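Local coordinates for 6-pyruvoyl tetrahydropterin synthase (Plasmodium falciparum, PDB 1Y13), which belongs to the 6-pyruvoyl tetrahydropterin synthase family of tunnelling-fold (T-fold) proteins, binding a zinc ion and biopterin in an assembly of six subunits, at residues A[38-43]-A[97-102]; A[51-56]-A[165-170]; A[68-73]-A[158-163]. All coordinates share one frame; numbering follows the deposited sequence.

All three contacts are tied to the same antiparallel sheet, and each lies beside biopterin. Contact 2 is the pairing of two neighbouring strands in that sheet, its centre about 8 Å from the chain's centre, and it supplies His51 and Glu169 to the zinc-biopterin site. Contact 1, centred about 23 Å from contact 2, packs residues 97-102 against the end of strand 21-41, where Ile39 touches the same biopterin. Contact 3 lies on the opposite side of the chain's centre from contact 1, their centres about 38 Å apart, and is centred about 21 Å from contact 2. It shapes the wall of another biopterin site, completed by a neighbouring subunit. Each pocket is therefore built from two chains.

Contact 1: A[38-43]-A[97-102]; sequences FIAYNG and DVLKFE. With BIO (biopterin), chain E.
Val98 turns its two methyl branches to different partners: CG2 meets the small Ala40 at the end of strand 21-41, and CG1 meets Asn42 just beyond it. With CG1 anti to the carbonyl carbon (chi1 -62°), CG2 is left between the backbone N and C, 3.8 Å from Ala40 CB. CG1 reaches the amide tip of Asn42, 3.6 Å from OD1. Leu99 adds one methyl: its CD2 lies 4.1 Å from Ala40 CB and equally far from CE1 of Phe38, at the edge of that ring and near its plane. The ring is stacked with Tyr118, and Leu99 leans back on Ile110 and Cys112 of strand 107-112. Toward the solvent-exposed end, the contact turns polar. The side chains of Asn42 and Asp97 cross at about a right angle, the amide and carboxylate planes 77° apart. Water 1 joins them, accepting from Asn42 ND2 and donating to Asp97 OD2, each at 2.8 Å. Ile39 points away from 97-102, and its CD1 lies 3.2 Å from N5 of biopterin. Small and branched apolar groups suit the covered part and amide and carboxylate the wet edge, which implies an interface of apolar fit, whose polar link is made through a water.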
loop_
_atom_site.group_PDB
_atom_site.type_symbol
_atom_site.label_atom_id
_atom_site.label_comp_id
_atom_site.label_asym_id
_atom_site.label_seq_id
_atom_site.Cartn_x
_atom_site.Cartn_y
_atom_site.Cartn_z
ATOM N N PHE A 38 -10.681 9.069 24.149
ATOM C CA PHE A 38 -9.436 9.225 24.868
ATOM C C PHE A 38 -9.292 8.045 25.793
ATOM O O PHE A 38 -10.278 7.534 26.317
ATOM C CB PHE A 38 -9.333 10.588 25.594
ATOM C CG PHE A 38 -10.393 10.816 26.645
ATOM C CD1 PHE A 38 -10.208 10.366 27.933
ATOM C CD2 PHE A 38 -11.573 11.493 26.337
ATOM C CE1 PHE A 38 -11.195 10.579 28.914
ATOM C CE2 PHE A 38 -12.544 11.718 27.292
ATOM C CZ PHE A 38 -12.370 11.249 28.578
ATOM N N ILE A 39 -8.063 7.579 25.959
ATOM C CA ILE A 39 -7.785 6.539 26.937
ATOM C C ILE A 39 -7.657 7.080 28.362
ATOM O O ILE A 39 -7.077 8.127 28.598
ATOM C CB ILE A 39 -6.601 5.679 26.480
ATOM C CG1 ILE A 39 -7.142 4.616 25.513
ATOM C CG2 ILE A 39 -5.914 5.039 27.675
ATOM C CD1 ILE A 39 -6.159 4.164 24.482
ATOM N N ALA A 40 -8.278 6.376 29.305
ATOM C CA ALA A 40 -8.127 6.707 30.706
ATOM C C ALA A 40 -8.051 5.409 31.503
ATOM O O ALA A 40 -8.896 4.546 31.344
ATOM C CB ALA A 40 -9.293 7.577 31.153
ATOM N N TYR A 41 -6.999 5.257 32.304
ATOM C CA TYR A 41 -6.858 4.134 33.230
ATOM C C TYR A 41 -6.254 4.678 34.523
ATOM O O TYR A 41 -6.070 5.896 34.638
ATOM C CB TYR A 41 -6.036 3.001 32.621
ATOM C CG TYR A 41 -4.660 3.368 32.087
ATOM C CD1 TYR A 41 -3.545 3.404 32.935
ATOM C CD2 TYR A 41 -4.465 3.622 30.729
ATOM C CE1 TYR A 41 -2.287 3.715 32.454
ATOM C CE2 TYR A 41 -3.209 3.923 30.230
ATOM C CZ TYR A 41 -2.127 3.973 31.097
ATOM O OH TYR A 41 -0.872 4.271 30.611
ATOM N N ASN A 42 -5.960 3.820 35.499
ATOM C CA ASN A 42 -5.501 4.330 36.798
ATOM C C ASN A 42 -4.255 5.208 36.715
ATOM O O ASN A 42 -3.209 4.773 36.258
ATOM C CB ASN A 42 -5.294 3.211 37.820
ATOM C CG ASN A 42 -6.597 2.736 38.424
ATOM O OD1 ASN A 42 -7.296 3.498 39.109
ATOM N ND2 ASN A 42 -6.940 1.466 38.174
ATOM N N GLY A 43 -4.391 6.453 37.154
ATOM C CA GLY A 43 -3.285 7.411 37.144
ATOM C C GLY A 43 -2.908 7.982 35.776
ATOM O O GLY A 43 -1.878 8.635 35.651
ATOM N N ASP A 97 -13.537 2.230 35.036
ATOM C CA ASP A 97 -13.315 2.332 36.479
ATOM C C ASP A 97 -12.773 3.679 36.929
ATOM O O ASP A 97 -12.617 3.909 38.121
ATOM C CB ASP A 97 -12.410 1.195 36.985
ATOM C CG ASP A 97 -11.016 1.162 36.312
ATOM O OD1 ASP A 97 -10.830 1.683 35.178
ATOM O OD2 ASP A 97 -10.091 0.580 36.933
ATOM N N VAL A 98 -12.473 4.565 35.986
ATOM C CA VAL A 98 -11.867 5.854 36.322
ATOM C C VAL A 98 -12.629 7.052 35.774
ATOM O O VAL A 98 -12.165 8.186 35.863
ATOM C CB VAL A 98 -10.363 5.943 35.894
ATOM C CG1 VAL A 98 -9.531 4.903 36.611
ATOM C CG2 VAL A 98 -10.213 5.801 34.398
ATOM N N LEU A 99 -13.796 6.811 35.195
ATOM C CA LEU A 99 -14.635 7.907 34.698
ATOM C C LEU A 99 -15.997 7.865 35.364
ATOM O O LEU A 99 -16.532 6.787 35.606
ATOM C CB LEU A 99 -14.778 7.836 33.165
ATOM C CG LEU A 99 -13.517 7.877 32.308
ATOM C CD1 LEU A 99 -13.806 7.497 30.856
ATOM C CD2 LEU A 99 -12.839 9.237 32.404
ATOM N N LYS A 100 -16.541 9.029 35.709
ATOM C CA LYS A 100 -17.921 9.094 36.201
ATOM C C LYS A 100 -18.797 9.706 35.112
ATOM O O LYS A 100 -18.394 10.653 34.439
ATOM C CB LYS A 100 -18.026 9.875 37.515
ATOM C CG LYS A 100 -19.342 9.683 38.263
ATOM C CD LYS A 100 -20.459 10.668 37.823
ATOM C CE LYS A 100 -21.851 10.434 38.525
ATOM N NZ LYS A 100 -22.606 9.133 38.125
ATOM N N PHE A 101 -19.971 9.130 34.899
ATOM C CA PHE A 101 -20.820 9.581 33.811
ATOM C C PHE A 101 -22.096 10.168 34.382
ATOM O O PHE A 101 -22.665 9.633 35.329
ATOM C CB PHE A 101 -21.157 8.436 32.869
ATOM C CG PHE A 101 -19.965 7.706 32.310
ATOM C CD1 PHE A 101 -19.193 8.265 31.301
ATOM C CD2 PHE A 101 -19.640 6.433 32.769
ATOM C CE1 PHE A 101 -18.094 7.574 30.763
ATOM C CE2 PHE A 101 -18.556 5.736 32.239
ATOM C CZ PHE A 101 -17.799 6.299 31.207
ATOM N N GLU A 102 -22.529 11.287 33.829
ATOM C CA GLU A 102 -23.788 11.889 34.234
ATOM C C GLU A 102 -24.561 12.172 32.965
ATOM O O GLU A 102 -23.981 12.403 31.918
ATOM C CB GLU A 102 -23.555 13.178 35.032
ATOM C CG GLU A 102 -22.675 12.936 36.265
ATOM C CD GLU A 102 -22.260 14.202 37.020
ATOM O OE1 GLU A 102 -22.310 15.313 36.443
ATOM O OE2 GLU A 102 -21.872 14.073 38.207
HETATM N N1 BIO E . -1.738 1.113 22.968
HETATM N N2 BIO E . -2.055 -1.190 22.925
HETATM C C2 BIO E . -2.552 0.065 22.739
HETATM N N3 BIO E . -3.818 0.305 22.334
HETATM C C4A BIO E . -3.552 2.719 22.372
HETATM C C8A BIO E . -2.179 2.398 22.813
HETATM N N8 BIO E . -1.342 3.438 23.071
HETATM C C7 BIO E . -1.717 4.730 22.932
HETATM C C6 BIO E . -2.988 5.046 22.501
HETATM N N5 BIO E . -3.862 4.033 22.246
HETATM C C9 BIO E . -3.421 6.489 22.341
HETATM O O9 BIO E . -4.874 6.673 22.540
HETATM C C10 BIO E . -2.984 7.139 20.983
HETATM O O10 BIO E . -4.029 7.025 19.997
HETATM C C11 BIO E . -1.674 6.624 20.360
HETATM O O HOH W 1 -9.435 1.539 39.533
#

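Contact 2: A[51-56]-A[165-170]; sequences HNYNVS and ISVSES. With ZN (zinc ion), chain D; BIO (biopterin), chain E.
Asn54 to Ser56 pair with Ser166 to Ser168 as adjacent antiparallel strands in the sheet of the T-fold. Asn54-Ser168 and Ser56-Ser166 are hydrogen-bonded pairs, each closed by two backbone bonds, such as Asn54 N to Ser168 O at 3.0 Å. Val55 and Val167 form the non-hydrogen-bonded pair between them. Their beta-branched side chains suit an extended backbone and point to the face on which Val55 meets helix 72-86, while Asn54, Ser56, Ser166 and Ser168 give the other face a polar character. Beyond the regular pairing the chain turns at Glu169. Tyr53 lies against this corner, CE2 3.9 Å from Glu169 CB, and its side chain also touches Ile138 of helix 135-150. With CG between the backbone N and carbonyl carbon (chi1 77°) and the chain extended beyond, Glu169 brings CD over one face of the His51 imidazole, 3.8 Å above its plane and offset toward the ring's rim. His49 and His37 complete the protein ligands of the metal; biopterin binds it through O9 and O10, with Glu169 OE2 3.1 Å from O10. His51 ND1 faces Asn52 of a neighbouring subunit. At the ring's other nitrogen, His51 NE2 binds the zinc ion at 2.2 Å.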
loop_
_atom_site.group_PDB
_atom_site.type_symbol
_atom_site.label_atom_id
_atom_site.label_comp_id
_atom_site.label_asym_id
_atom_site.label_seq_id
_atom_site.Cartn_x
_atom_site.Cartn_y
_atom_site.Cartn_z
ATOM N N HIS A 51 -9.379 8.782 15.510
ATOM C CA HIS A 51 -8.758 7.838 14.597
ATOM C C HIS A 51 -9.714 7.405 13.494
ATOM O O HIS A 51 -10.924 7.406 13.677
ATOM C CB HIS A 51 -8.313 6.574 15.347
ATOM C CG HIS A 51 -7.307 6.841 16.407
ATOM N ND1 HIS A 51 -6.026 7.248 16.117
ATOM C CD2 HIS A 51 -7.392 6.780 17.758
ATOM C CE1 HIS A 51 -5.361 7.429 17.244
ATOM N NE2 HIS A 51 -6.171 7.164 18.251
ATOM N N ASN A 52 -9.135 7.058 12.347
ATOM C CA ASN A 52 -9.783 6.199 11.362
ATOM C C ASN A 52 -9.490 4.771 11.784
ATOM O O ASN A 52 -8.374 4.299 11.619
ATOM C CB ASN A 52 -9.213 6.455 9.950
ATOM C CG ASN A 52 -9.219 7.925 9.555
ATOM O OD1 ASN A 52 -8.243 8.446 8.976
ATOM N ND2 ASN A 52 -10.313 8.603 9.841
ATOM N N TYR A 53 -10.453 4.084 12.372
ATOM C CA TYR A 53 -10.215 2.689 12.727
ATOM C C TYR A 53 -10.597 1.836 11.546
ATOM O O TYR A 53 -11.565 2.135 10.844
ATOM C CB TYR A 53 -11.033 2.256 13.908
ATOM C CG TYR A 53 -10.735 2.924 15.220
ATOM C CD1 TYR A 53 -11.387 4.112 15.589
ATOM C CD2 TYR A 53 -9.855 2.331 16.135
ATOM C CE1 TYR A 53 -11.145 4.706 16.836
ATOM C CE2 TYR A 53 -9.619 2.906 17.376
ATOM C CZ TYR A 53 -10.275 4.093 17.725
ATOM O OH TYR A 53 -10.021 4.666 18.951
ATOM N N ASN A 54 -9.824 0.786 11.317
ATOM C CA ASN A 54 -10.039 -0.079 10.183
ATOM C C ASN A 54 -10.102 -1.533 10.624
ATOM O O ASN A 54 -9.287 -1.978 11.417
ATOM C CB ASN A 54 -8.924 0.139 9.172
ATOM C CG ASN A 54 -9.160 -0.598 7.887
ATOM O OD1 ASN A 54 -8.534 -1.626 7.639
ATOM N ND2 ASN A 54 -10.083 -0.099 7.065
ATOM N N VAL A 55 -11.061 -2.263 10.088
ATOM C CA VAL A 55 -11.313 -3.664 10.477
ATOM C C VAL A 55 -11.081 -4.633 9.326
ATOM O O VAL A 55 -11.581 -4.426 8.216
ATOM C CB VAL A 55 -12.763 -3.818 11.001
ATOM C CG1 VAL A 55 -13.095 -5.253 11.365
ATOM C CG2 VAL A 55 -12.967 -2.900 12.220
ATOM N N SER A 56 -10.309 -5.679 9.587
ATOM C CA SER A 56 -10.200 -6.810 8.683
ATOM C C SER A 56 -10.627 -8.096 9.386
ATOM O O SER A 56 -10.357 -8.276 10.561
ATOM C CB SER A 56 -8.778 -6.949 8.141
ATOM O OG SER A 56 -7.945 -7.549 9.107
ATOM N N ILE A 165 -10.281 -11.011 14.012
ATOM C CA ILE A 165 -10.329 -9.671 13.460
ATOM C C ILE A 165 -9.088 -8.870 13.840
ATOM O O ILE A 165 -8.527 -9.019 14.936
ATOM C CB ILE A 165 -11.610 -8.849 13.857
ATOM C CG1 ILE A 165 -11.590 -8.479 15.313
ATOM C CG2 ILE A 165 -12.921 -9.559 13.559
ATOM C CD1 ILE A 165 -12.024 -7.093 15.498
ATOM N N SER A 166 -8.657 -8.030 12.919
ATOM C CA SER A 166 -7.633 -7.064 13.186
ATOM C C SER A 166 -8.303 -5.713 13.200
ATOM O O SER A 166 -9.096 -5.394 12.309
ATOM C CB SER A 166 -6.597 -7.084 12.073
ATOM O OG SER A 166 -5.723 -8.184 12.242
ATOM N N VAL A 167 -7.986 -4.908 14.201
ATOM C CA VAL A 167 -8.486 -3.539 14.247
ATOM C C VAL A 167 -7.273 -2.631 14.297
ATOM O O VAL A 167 -6.502 -2.692 15.261
ATOM C CB VAL A 167 -9.396 -3.245 15.466
ATOM C CG1 VAL A 167 -9.910 -1.802 15.392
ATOM C CG2 VAL A 167 -10.573 -4.187 15.531
ATOM N N SER A 168 -7.098 -1.794 13.272
ATOM C CA SER A 168 -6.032 -0.821 13.322
ATOM C C SER A 168 -6.550 0.539 13.782
ATOM O O SER A 168 -7.604 0.990 13.333
ATOM C CB SER A 168 -5.327 -0.723 11.974
ATOM O OG SER A 168 -6.206 -0.196 11.012
ATOM N N GLU A 169 -5.813 1.197 14.674
ATOM C CA GLU A 169 -6.146 2.574 15.057
ATOM C C GLU A 169 -5.514 3.575 14.116
ATOM O O GLU A 169 -5.952 4.711 14.021
ATOM C CB GLU A 169 -5.804 2.875 16.523
ATOM C CG GLU A 169 -4.347 3.129 16.845
ATOM C CD GLU A 169 -4.157 3.851 18.194
ATOM O OE1 GLU A 169 -5.041 3.753 19.097
ATOM O OE2 GLU A 169 -3.116 4.542 18.344
ATOM N N SER A 170 -4.486 3.131 13.406
ATOM C CA SER A 170 -3.858 3.886 12.349
ATOM C C SER A 170 -3.151 2.871 11.426
ATOM O O SER A 170 -3.130 1.689 11.735
ATOM C CB SER A 170 -2.879 4.917 12.928
ATOM O OG SER A 170 -1.708 4.328 13.455
HETATM ZN ZN ZN D . -5.914 7.091 20.483
HETATM N N1 BIO E . -1.738 1.113 22.968
HETATM N N2 BIO E . -2.055 -1.190 22.925
HETATM C C2 BIO E . -2.552 0.065 22.739
HETATM N N3 BIO E . -3.818 0.305 22.334
HETATM C C4A BIO E . -3.552 2.719 22.372
HETATM C C8A BIO E . -2.179 2.398 22.813
HETATM N N8 BIO E . -1.342 3.438 23.071
HETATM C C7 BIO E . -1.717 4.730 22.932
HETATM C C6 BIO E . -2.988 5.046 22.501
HETATM N N5 BIO E . -3.862 4.033 22.246
HETATM C C9 BIO E . -3.421 6.489 22.341
HETATM O O9 BIO E . -4.874 6.673 22.540
HETATM C C10 BIO E . -2.984 7.139 20.983
HETATM O O10 BIO E . -4.029 7.025 19.997
HETATM C C11 BIO E . -1.674 6.624 20.360
HETATM O O HOH W 2 -6.556 2.768 10.707
HETATM O O HOH W 3 -8.233 3.282 20.430
#

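Contact 3: A[68-73]-A[158-163]; sequences YVIDFS and RHIHYI. With BIO (biopterin), chain G.
Arg158 reaches the backbone carbonyls of Tyr68 and Val69 and supplies the hydrogen bonds of this contact. Its chain bends at chi3 (61°), turning the guanidinium so that Val69 O lies at its edge and in its plane. The bond from Arg158 NE to Val69 O is the firm one, 3.0 Å long and fairly straight at 160°; NH2 adds weak bonds to the same oxygen and to Tyr68 O. A long side chain with several N-H groups suits two successive carbonyls, and its charge is met by a salt bridge to Asp66.

Apolar packing continues beside it. Ile160 and Ile70 cross at about a right angle, with 4.0 Å between their CD1 atoms, and Leu154 and Leu155 of helix 152-157 flank the pair.

Ligand contacts involve residues 68-72. The rings of Tyr68 and Phe72 lie against opposite faces of the biopterin pterin, C2 standing 3.3 Å above the Phe72 plane. At the pterin's rim N2 donates to Ile70 O at 2.7 Å, and Phe72 N donates to N1 at 3.0 Å. Asp71 is the N-cap of helix 72-86; its OD1, which accepts from Ser73 N, also lies 2.9 Å from biopterin N8. Because Glu136 of a neighbouring subunit binds both the biopterin and Val69 N, the whole forms one wall of a pterin pocket at a subunit interface, as is characteristic of T-fold enzymes.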
loop_
_atom_site.group_PDB
_atom_site.type_symbol
_atom_site.label_atom_id
_atom_site.label_comp_id
_atom_site.label_asym_id
_atom_site.label_seq_id
_atom_site.Cartn_x
_atom_site.Cartn_y
_atom_site.Cartn_z
ATOM N N TYR A 68 -16.606 -22.601 -1.599
ATOM C CA TYR A 68 -16.186 -21.557 -0.676
ATOM C C TYR A 68 -15.908 -22.066 0.735
ATOM O O TYR A 68 -16.523 -23.039 1.176
ATOM C CB TYR A 68 -17.301 -20.523 -0.512
ATOM C CG TYR A 68 -17.791 -19.822 -1.749
ATOM C CD1 TYR A 68 -16.966 -19.633 -2.863
ATOM C CD2 TYR A 68 -19.086 -19.316 -1.796
ATOM C CE1 TYR A 68 -17.436 -18.958 -3.987
ATOM C CE2 TYR A 68 -19.559 -18.634 -2.913
ATOM C CZ TYR A 68 -18.737 -18.462 -4.007
ATOM O OH TYR A 68 -19.213 -17.786 -5.116
ATOM N N VAL A 69 -15.028 -21.374 1.462
ATOM C CA VAL A 69 -15.021 -21.497 2.911
ATOM C C VAL A 69 -16.343 -20.893 3.396
ATOM O O VAL A 69 -17.109 -21.540 4.111
ATOM C CB VAL A 69 -13.820 -20.785 3.571
ATOM C CG1 VAL A 69 -14.007 -20.694 5.089
ATOM C CG2 VAL A 69 -12.526 -21.504 3.244
ATOM N N ILE A 70 -16.577 -19.650 2.973
ATOM C CA ILE A 70 -17.830 -18.897 3.099
ATOM C C ILE A 70 -17.765 -17.779 2.029
ATOM O O ILE A 70 -16.676 -17.342 1.667
ATOM C CB ILE A 70 -18.068 -18.326 4.556
ATOM C CG1 ILE A 70 -19.475 -17.738 4.716
ATOM C CG2 ILE A 70 -17.010 -17.288 4.978
ATOM C CD1 ILE A 70 -19.962 -17.667 6.155
ATOM N N ASP A 71 -18.917 -17.361 1.506
ATOM C CA ASP A 71 -18.992 -16.290 0.500
ATOM C C ASP A 71 -18.335 -14.995 1.002
ATOM O O ASP A 71 -18.633 -14.540 2.093
ATOM C CB ASP A 71 -20.453 -16.023 0.125
ATOM C CG ASP A 71 -20.609 -15.371 -1.256
ATOM O OD1 ASP A 71 -19.813 -14.486 -1.612
ATOM O OD2 ASP A 71 -21.540 -15.745 -1.997
ATOM N N PHE A 72 -17.424 -14.428 0.216
ATOM C CA PHE A 72 -16.779 -13.166 0.583
ATOM C C PHE A 72 -17.849 -12.097 0.868
ATOM O O PHE A 72 -17.705 -11.324 1.804
ATOM C CB PHE A 72 -15.873 -12.636 -0.531
ATOM C CG PHE A 72 -14.564 -13.381 -0.704
ATOM C CD1 PHE A 72 -13.695 -13.567 0.360
ATOM C CD2 PHE A 72 -14.150 -13.769 -1.977
ATOM C CE1 PHE A 72 -12.480 -14.208 0.169
ATOM C CE2 PHE A 72 -12.931 -14.405 -2.180
ATOM C CZ PHE A 72 -12.100 -14.644 -1.110
ATOM N N SER A 73 -18.923 -12.075 0.072
ATOM C CA SER A 73 -19.983 -11.063 0.220
ATOM C C SER A 73 -20.683 -11.073 1.584
ATOM O O SER A 73 -21.081 -10.030 2.079
ATOM C CB SER A 73 -21.015 -11.174 -0.900
ATOM O OG SER A 73 -21.796 -12.332 -0.709
ATOM N N ARG A 158 -21.203 -24.708 8.301
ATOM C CA ARG A 158 -20.123 -24.666 7.316
ATOM C C ARG A 158 -18.800 -25.170 7.899
ATOM O O ARG A 158 -17.793 -25.231 7.208
ATOM C CB ARG A 158 -19.991 -23.256 6.709
ATOM C CG ARG A 158 -21.265 -22.839 5.959
ATOM C CD ARG A 158 -21.087 -21.619 5.078
ATOM N NE ARG A 158 -20.084 -21.831 4.034
ATOM C CZ ARG A 158 -20.326 -22.189 2.773
ATOM N NH1 ARG A 158 -21.563 -22.385 2.337
ATOM N NH2 ARG A 158 -19.304 -22.330 1.935
ATOM N N HIS A 159 -18.820 -25.538 9.174
ATOM C CA HIS A 159 -17.636 -26.070 9.871
ATOM C C HIS A 159 -16.508 -25.043 10.028
ATOM O O HIS A 159 -15.322 -25.394 10.043
ATOM C CB HIS A 159 -17.104 -27.338 9.202
ATOM C CG HIS A 159 -17.992 -28.534 9.356
ATOM N ND1 HIS A 159 -18.241 -29.126 10.576
ATOM C CD2 HIS A 159 -18.641 -29.286 8.434
ATOM C CE1 HIS A 159 -19.027 -30.176 10.403
ATOM N NE2 HIS A 159 -19.281 -30.297 9.112
ATOM N N ILE A 160 -16.897 -23.787 10.157
ATOM C CA ILE A 160 -15.974 -22.706 10.501
ATOM C C ILE A 160 -15.657 -22.810 12.002
ATOM O O ILE A 160 -16.575 -22.894 12.831
ATOM C CB ILE A 160 -16.584 -21.344 10.117
ATOM C CG1 ILE A 160 -16.584 -21.218 8.581
ATOM C CG2 ILE A 160 -15.813 -20.171 10.777
ATOM C CD1 ILE A 160 -17.672 -20.323 8.021
ATOM N N HIS A 161 -14.370 -22.849 12.343
ATOM C CA HIS A 161 -13.964 -23.153 13.723
ATOM C C HIS A 161 -13.122 -22.054 14.359
ATOM O O HIS A 161 -12.769 -22.137 15.535
ATOM C CB HIS A 161 -13.267 -24.533 13.822
ATOM C CG HIS A 161 -12.174 -24.737 12.811
ATOM N ND1 HIS A 161 -12.425 -25.092 11.502
ATOM C CD2 HIS A 161 -10.828 -24.616 12.915
ATOM C CE1 HIS A 161 -11.282 -25.183 10.843
ATOM N NE2 HIS A 161 -10.297 -24.901 11.677
ATOM N N TYR A 162 -12.834 -21.005 13.597
ATOM C CA TYR A 162 -11.937 -19.966 14.069
ATOM C C TYR A 162 -12.232 -18.662 13.356
ATOM O O TYR A 162 -12.448 -18.639 12.151
ATOM C CB TYR A 162 -10.484 -20.388 13.852
ATOM C CG TYR A 162 -9.449 -19.339 14.196
ATOM C CD1 TYR A 162 -8.971 -19.203 15.496
ATOM C CD2 TYR A 162 -8.937 -18.503 13.217
ATOM C CE1 TYR A 162 -8.016 -18.260 15.808
ATOM C CE2 TYR A 162 -7.976 -17.558 13.515
ATOM C CZ TYR A 162 -7.525 -17.441 14.810
ATOM O OH TYR A 162 -6.570 -16.504 15.108
ATOM N N ILE A 163 -12.264 -17.584 14.127
ATOM C CA ILE A 163 -12.543 -16.250 13.612
ATOM C C ILE A 163 -11.541 -15.268 14.221
ATOM O O ILE A 163 -11.235 -15.318 15.418
ATOM C CB ILE A 163 -13.983 -15.832 13.939
ATOM C CG1 ILE A 163 -14.965 -16.758 13.235
ATOM C CG2 ILE A 163 -14.279 -14.418 13.462
ATOM C CD1 ILE A 163 -16.360 -16.675 13.757
HETATM N N1 BIO G . -16.437 -16.045 -2.124
HETATM N N2 BIO G . -15.199 -17.304 -0.636
HETATM C C2 BIO G . -15.390 -16.863 -1.908
HETATM N N3 BIO G . -14.563 -17.229 -2.922
HETATM C C4 BIO G . -14.755 -16.815 -4.198
HETATM O O4 BIO G . -14.005 -17.153 -5.124
HETATM C C4A BIO G . -15.866 -15.895 -4.503
HETATM C C8A BIO G . -16.696 -15.543 -3.362
HETATM N N8 BIO G . -17.721 -14.720 -3.582
HETATM C C7 BIO G . -17.990 -14.243 -4.797
HETATM C C6 BIO G . -17.220 -14.529 -5.886
HETATM N N5 BIO G . -16.155 -15.386 -5.727
HETATM C C9 BIO G . -17.647 -13.944 -7.221
HETATM O O9 BIO G . -17.069 -14.617 -8.367
HETATM C C10 BIO G . -17.392 -12.454 -7.537
HETATM O O10 BIO G . -15.975 -12.106 -7.559
HETATM C C11 BIO G . -18.367 -11.530 -6.785
HETATM O O HOH W 4 -16.075 -23.528 5.979
#